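Peptidoglycan recognition protein 3 (PDB 4Z8I) probably binds bacterial peptidoglycan and, as a zinc-dependent N-acetylmuramoyl-L-alanine amidase, cleaves the bond between the muramic acid sugar and its peptide. Local coordinates at residues Pro64-Lys69 and Lys181-Cys186; Ile92-Gly97 and Asp166-Lys171. One frame throughout, in Å; residues are numbered along the deposited sequence.

Contact 1: residues Pro64-Lys69 and Lys181-Cys186; sequences PRIVSK and KSLISC
Pro64 rests its ring against one turn of the helix that carries Lys181-Cys186. The CD edge does most of the touching. Pro64 CD lies 3.6 Å from Ser182 O. Ser182 CB is next, 3.8 Å from Pro64 CD. Pro64 CG comes to 3.9 Å from Leu183 N, so the proline covers the peptide between these two residues. Its third neighbour is one turn on, where Pro64 CD stands 4.3 Å from Cys186 CB. The carbonyl of Ser182 is not left without a partner under this apolar cover. It accepts the helical bond from Cys186 N. Ser182 OG turns back to Ala178 O of the preceding turn, so CB is the side-chain atom of Ser182 that meets the ring. No hydrogen bond crosses between the two segments, and the contact is apolar packing.

The packing thins beyond the proline. Ile66 reaches the helix through CD1 alone, which meets Leu183 CD1 at 4.0 Å. The two side chains cross at about a right angle. Leu183 CG is anti to the backbone N (chi1 179°), and chi2 (62°) then places CD1 against Ile66 CD1. The leucine also packs on Val138 and Ile161 of the sheet. The more open side lies at Pro64 and Ile66, which remain partly exposed, whereas their helix partners are buried.

A covalent link reinforces the tight end: Cys186 SG is bonded to Cys63 SG, next to Pro64 in the chain. Val67 makes backbone hydrogen bonds to Val138 and Glu140, adding strand 66-67 to the edge of the central sheet. The arrangement is a helix packed against an edge strand of a mixed sheet and tied to its entry by a disulfide, within the alpha/beta fold of the peptidoglycan recognition protein amidase domain.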
# COMPACT_ATOMS: atom_id res chain seq x y z
N PRO A 64 2.37 4.56 -5.46
CA PRO A 64 2.97 5.54 -4.55
C PRO A 64 4.49 5.49 -4.66
O PRO A 64 5.02 4.47 -5.09
CB PRO A 64 2.55 5.03 -3.17
CG PRO A 64 2.49 3.55 -3.35
CD PRO A 64 1.96 3.33 -4.75
N ARG A 65 5.18 6.56 -4.29
CA ARG A 65 6.64 6.51 -4.32
C ARG A 65 7.18 5.55 -3.26
O ARG A 65 7.01 5.77 -2.06
CB ARG A 65 7.25 7.90 -4.13
CG ARG A 65 8.78 7.91 -4.16
CD ARG A 65 9.35 7.20 -5.39
NE ARG A 65 10.79 6.98 -5.29
CZ ARG A 65 11.71 7.73 -5.90
NH1 ARG A 65 13.00 7.46 -5.75
NH2 ARG A 65 11.33 8.74 -6.68
N ILE A 66 7.81 4.48 -3.72
CA ILE A 66 8.41 3.50 -2.83
C ILE A 66 9.88 3.82 -2.59
O ILE A 66 10.67 3.87 -3.53
CB ILE A 66 8.30 2.08 -3.42
CG1 ILE A 66 6.83 1.73 -3.69
CG2 ILE A 66 8.94 1.06 -2.49
CD1 ILE A 66 6.65 0.44 -4.45
N VAL A 67 10.24 4.05 -1.33
CA VAL A 67 11.63 4.25 -0.94
C VAL A 67 12.35 2.91 -1.00
O VAL A 67 12.04 2.00 -0.23
CB VAL A 67 11.74 4.83 0.48
CG1 VAL A 67 13.19 5.02 0.87
CG2 VAL A 67 11.00 6.15 0.58
N SER A 68 13.31 2.79 -1.91
CA SER A 68 14.03 1.52 -2.08
C SER A 68 14.96 1.25 -0.91
O SER A 68 15.25 2.14 -0.11
CB SER A 68 14.82 1.51 -3.39
OG SER A 68 15.94 2.37 -3.31
N LYS A 69 15.44 0.01 -0.82
CA LYS A 69 16.33 -0.42 0.25
C LYS A 69 17.60 0.42 0.30
O LYS A 69 18.08 0.78 1.38
CB LYS A 69 16.66 -1.91 0.11
CG LYS A 69 15.44 -2.81 0.21
CD LYS A 69 15.65 -3.97 1.18
CE LYS A 69 16.58 -5.02 0.62
NZ LYS A 69 16.50 -6.29 1.41
N LYS A 181 -3.02 1.63 0.69
CA LYS A 181 -4.05 1.30 -0.30
C LYS A 181 -3.51 1.42 -1.72
O LYS A 181 -3.77 0.56 -2.56
CB LYS A 181 -5.27 2.21 -0.12
CG LYS A 181 -5.99 2.03 1.20
CD LYS A 181 -7.24 2.89 1.27
CE LYS A 181 -8.03 2.62 2.54
NZ LYS A 181 -9.27 3.44 2.63
N SER A 182 -2.75 2.47 -1.98
CA SER A 182 -2.15 2.67 -3.29
C SER A 182 -1.12 1.58 -3.58
O SER A 182 -0.96 1.17 -4.72
CB SER A 182 -1.49 4.04 -3.40
OG SER A 182 -2.41 5.06 -3.04
N LEU A 183 -0.42 1.14 -2.54
CA LEU A 183 0.56 0.07 -2.70
C LEU A 183 -0.15 -1.19 -3.17
O LEU A 183 0.26 -1.82 -4.15
CB LEU A 183 1.30 -0.20 -1.39
CG LEU A 183 2.34 -1.32 -1.46
CD1 LEU A 183 3.44 -0.98 -2.45
CD2 LEU A 183 2.93 -1.60 -0.10
N ILE A 184 -1.21 -1.54 -2.45
CA ILE A 184 -2.02 -2.70 -2.80
C ILE A 184 -2.53 -2.61 -4.23
O ILE A 184 -2.40 -3.55 -5.02
CB ILE A 184 -3.21 -2.86 -1.83
CG1 ILE A 184 -2.70 -3.06 -0.40
CG2 ILE A 184 -4.08 -4.03 -2.24
CD1 ILE A 184 -3.80 -3.13 0.65
N SER A 185 -3.10 -1.45 -4.57
CA SER A 185 -3.62 -1.19 -5.90
C SER A 185 -2.55 -1.40 -6.97
O SER A 185 -2.78 -2.05 -7.98
CB SER A 185 -4.18 0.23 -5.98
OG SER A 185 -4.74 0.50 -7.25
N CYS A 186 -1.37 -0.84 -6.72
CA CYS A 186 -0.22 -0.96 -7.62
C CYS A 186 0.13 -2.42 -7.85
O CYS A 186 0.33 -2.86 -8.99
CB CYS A 186 0.97 -0.22 -7.00
SG CYS A 186 2.45 -0.14 -8.02

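Contact 2: residues Ile92-Gly97 and Asp166-Lys171; sequences IHHSAG and DFTSQK. With ZN (zinc ion), chain B.
His94 projects from the end of its strand into the loop Asp166-Lys171. Its CB touches the edge of the Phe167 ring, 3.9 Å from Phe167 CD2. CG lies between the backbone N and the carbonyl carbon (chi1 80°), close to the chain that follows. The ring is thereby covered by Ala96 N, which lies over its centre, 3.6 Å above the plane. ND1 accepts a weak hydrogen bond from Phe167 N at 3.4 Å. The bond is long but nearly straight, with an angle of 173° at the hydrogen, and the donor sits at the ring edge in its plane. CE1 meets Asp166 OD1 at 3.2 Å and Thr168 CG2 at 4.1 Å. The carboxylate plane is turned 67° from the ring. CD2 and NE2 have no atom of 166-171 within 4.2 Å; the side chain also touches Cys210. The backbones meet at Ala96 CA and Asp166 CA, 4.1 Å apart.

The neighbouring His93 serves the metal. Its ND1 binds the zinc ion at 2.0 Å, and a water, His202 and Cys210 complete the site. His93 NE2 is hydrogen-bonded to His150 ND1. The contact joins the loop to the residue directly after this zinc ligand.

The Asp166 carboxylate lies close to the His94 ring without a bond to it, and might polarise it. If the single weak bond from Phe167 N is real, His94 ND1 is probably unprotonated.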
# COMPACT_ATOMS: atom_id res chain seq x y z
N ILE A 92 -2.09 -7.18 7.00
CA ILE A 92 -1.72 -5.87 7.52
C ILE A 92 -1.13 -5.98 8.93
O ILE A 92 -1.69 -6.65 9.80
CB ILE A 92 -2.94 -4.92 7.54
CG1 ILE A 92 -3.50 -4.77 6.13
CG2 ILE A 92 -2.55 -3.56 8.11
CD1 ILE A 92 -2.54 -4.13 5.15
N HIS A 93 0.00 -5.31 9.14
CA HIS A 93 0.71 -5.37 10.41
C HIS A 93 0.89 -3.99 11.01
O HIS A 93 0.80 -2.99 10.30
CB HIS A 93 2.09 -6.01 10.22
CG HIS A 93 2.04 -7.47 9.89
ND1 HIS A 93 2.08 -8.45 10.86
CD2 HIS A 93 1.96 -8.12 8.71
CE1 HIS A 93 2.03 -9.63 10.29
NE2 HIS A 93 1.96 -9.46 8.98
N HIS A 94 1.13 -3.93 12.32
CA HIS A 94 1.63 -2.70 12.92
C HIS A 94 2.98 -2.98 13.58
O HIS A 94 3.29 -4.11 13.94
CB HIS A 94 0.62 -2.06 13.89
CG HIS A 94 0.56 -2.69 15.25
ND1 HIS A 94 0.19 -1.98 16.37
CD2 HIS A 94 0.81 -3.95 15.67
CE1 HIS A 94 0.22 -2.78 17.43
NE2 HIS A 94 0.59 -3.98 17.02
N SER A 95 3.80 -1.94 13.69
CA SER A 95 5.14 -2.09 14.25
C SER A 95 5.08 -2.37 15.75
O SER A 95 6.01 -2.95 16.31
CB SER A 95 5.96 -0.82 13.99
OG SER A 95 7.18 -0.84 14.72
N ALA A 96 3.97 -1.97 16.38
CA ALA A 96 3.86 -1.94 17.83
C ALA A 96 5.06 -1.22 18.42
O ALA A 96 5.61 -1.63 19.45
CB ALA A 96 3.73 -3.35 18.40
N GLY A 97 5.46 -0.14 17.76
CA GLY A 97 6.63 0.63 18.16
C GLY A 97 6.50 2.11 17.81
O GLY A 97 5.41 2.66 17.79
N ASP A 166 2.32 2.21 16.87
CA ASP A 166 1.41 1.40 17.67
C ASP A 166 0.01 1.96 17.50
O ASP A 166 -0.26 3.11 17.87
CB ASP A 166 1.82 1.43 19.14
CG ASP A 166 1.11 0.36 19.97
OD1 ASP A 166 0.15 -0.26 19.45
OD2 ASP A 166 1.49 0.16 21.13
N PHE A 167 -0.89 1.15 16.96
CA PHE A 167 -2.22 1.64 16.62
C PHE A 167 -3.33 0.89 17.34
O PHE A 167 -4.34 0.52 16.75
CB PHE A 167 -2.40 1.63 15.10
CG PHE A 167 -1.33 2.40 14.38
CD1 PHE A 167 -1.26 3.78 14.49
CD2 PHE A 167 -0.37 1.74 13.63
CE1 PHE A 167 -0.27 4.49 13.84
CE2 PHE A 167 0.62 2.45 12.98
CZ PHE A 167 0.67 3.83 13.09
N THR A 168 -3.12 0.68 18.63
CA THR A 168 -4.12 0.09 19.50
C THR A 168 -5.08 1.17 19.97
O THR A 168 -6.28 0.92 20.11
CB THR A 168 -3.46 -0.59 20.72
OG1 THR A 168 -2.69 0.37 21.44
CG2 THR A 168 -2.55 -1.72 20.27
N SER A 169 -4.55 2.36 20.21
CA SER A 169 -5.37 3.50 20.65
C SER A 169 -5.21 4.68 19.70
O SER A 169 -5.80 5.74 19.92
CB SER A 169 -4.99 3.91 22.07
OG SER A 169 -5.19 2.84 22.97
N GLN A 170 -4.40 4.50 18.66
CA GLN A 170 -4.20 5.53 17.64
C GLN A 170 -4.54 4.97 16.26
O GLN A 170 -4.65 3.76 16.09
CB GLN A 170 -2.75 6.02 17.63
CG GLN A 170 -2.44 7.12 18.62
CD GLN A 170 -1.08 7.76 18.36
OE1 GLN A 170 -0.28 7.25 17.57
NE2 GLN A 170 -0.82 8.87 19.03
N LYS A 171 -4.69 5.86 15.29
CA LYS A 171 -4.77 5.45 13.89
C LYS A 171 -3.65 6.15 13.15
O LYS A 171 -3.27 7.26 13.50
CB LYS A 171 -6.13 5.82 13.29
CG LYS A 171 -7.31 5.12 13.95
CD LYS A 171 -8.65 5.54 13.37
CE LYS A 171 -8.83 5.05 11.94
NZ LYS A 171 -10.18 5.40 11.40
ZN ZN B . 1.69 -8.47 12.82
O HOH W 1 3.57 -8.72 13.27

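The two contacts lie in one alpha/beta domain, with centres about 19 Å apart and nearest atoms about 5 Å apart, and they do not touch. Both reach the six-stranded mixed sheet. Contact 1 involves its outermost strand 66-67, and contact 2 the end of the inner strand 87-94. Along the chain, both segments of contact 2 fall between the two segments of contact 1: 64-69 comes first, then 92-97, 166-171 and 181-186. The loop of contact 2 leads into helix 174-190, which supplies the second segment of contact 1. The chain thus runs from the loop beside the strand end that carries zinc ligand His93 to the helix tied by Cys186 to Cys63, just before the edge strand.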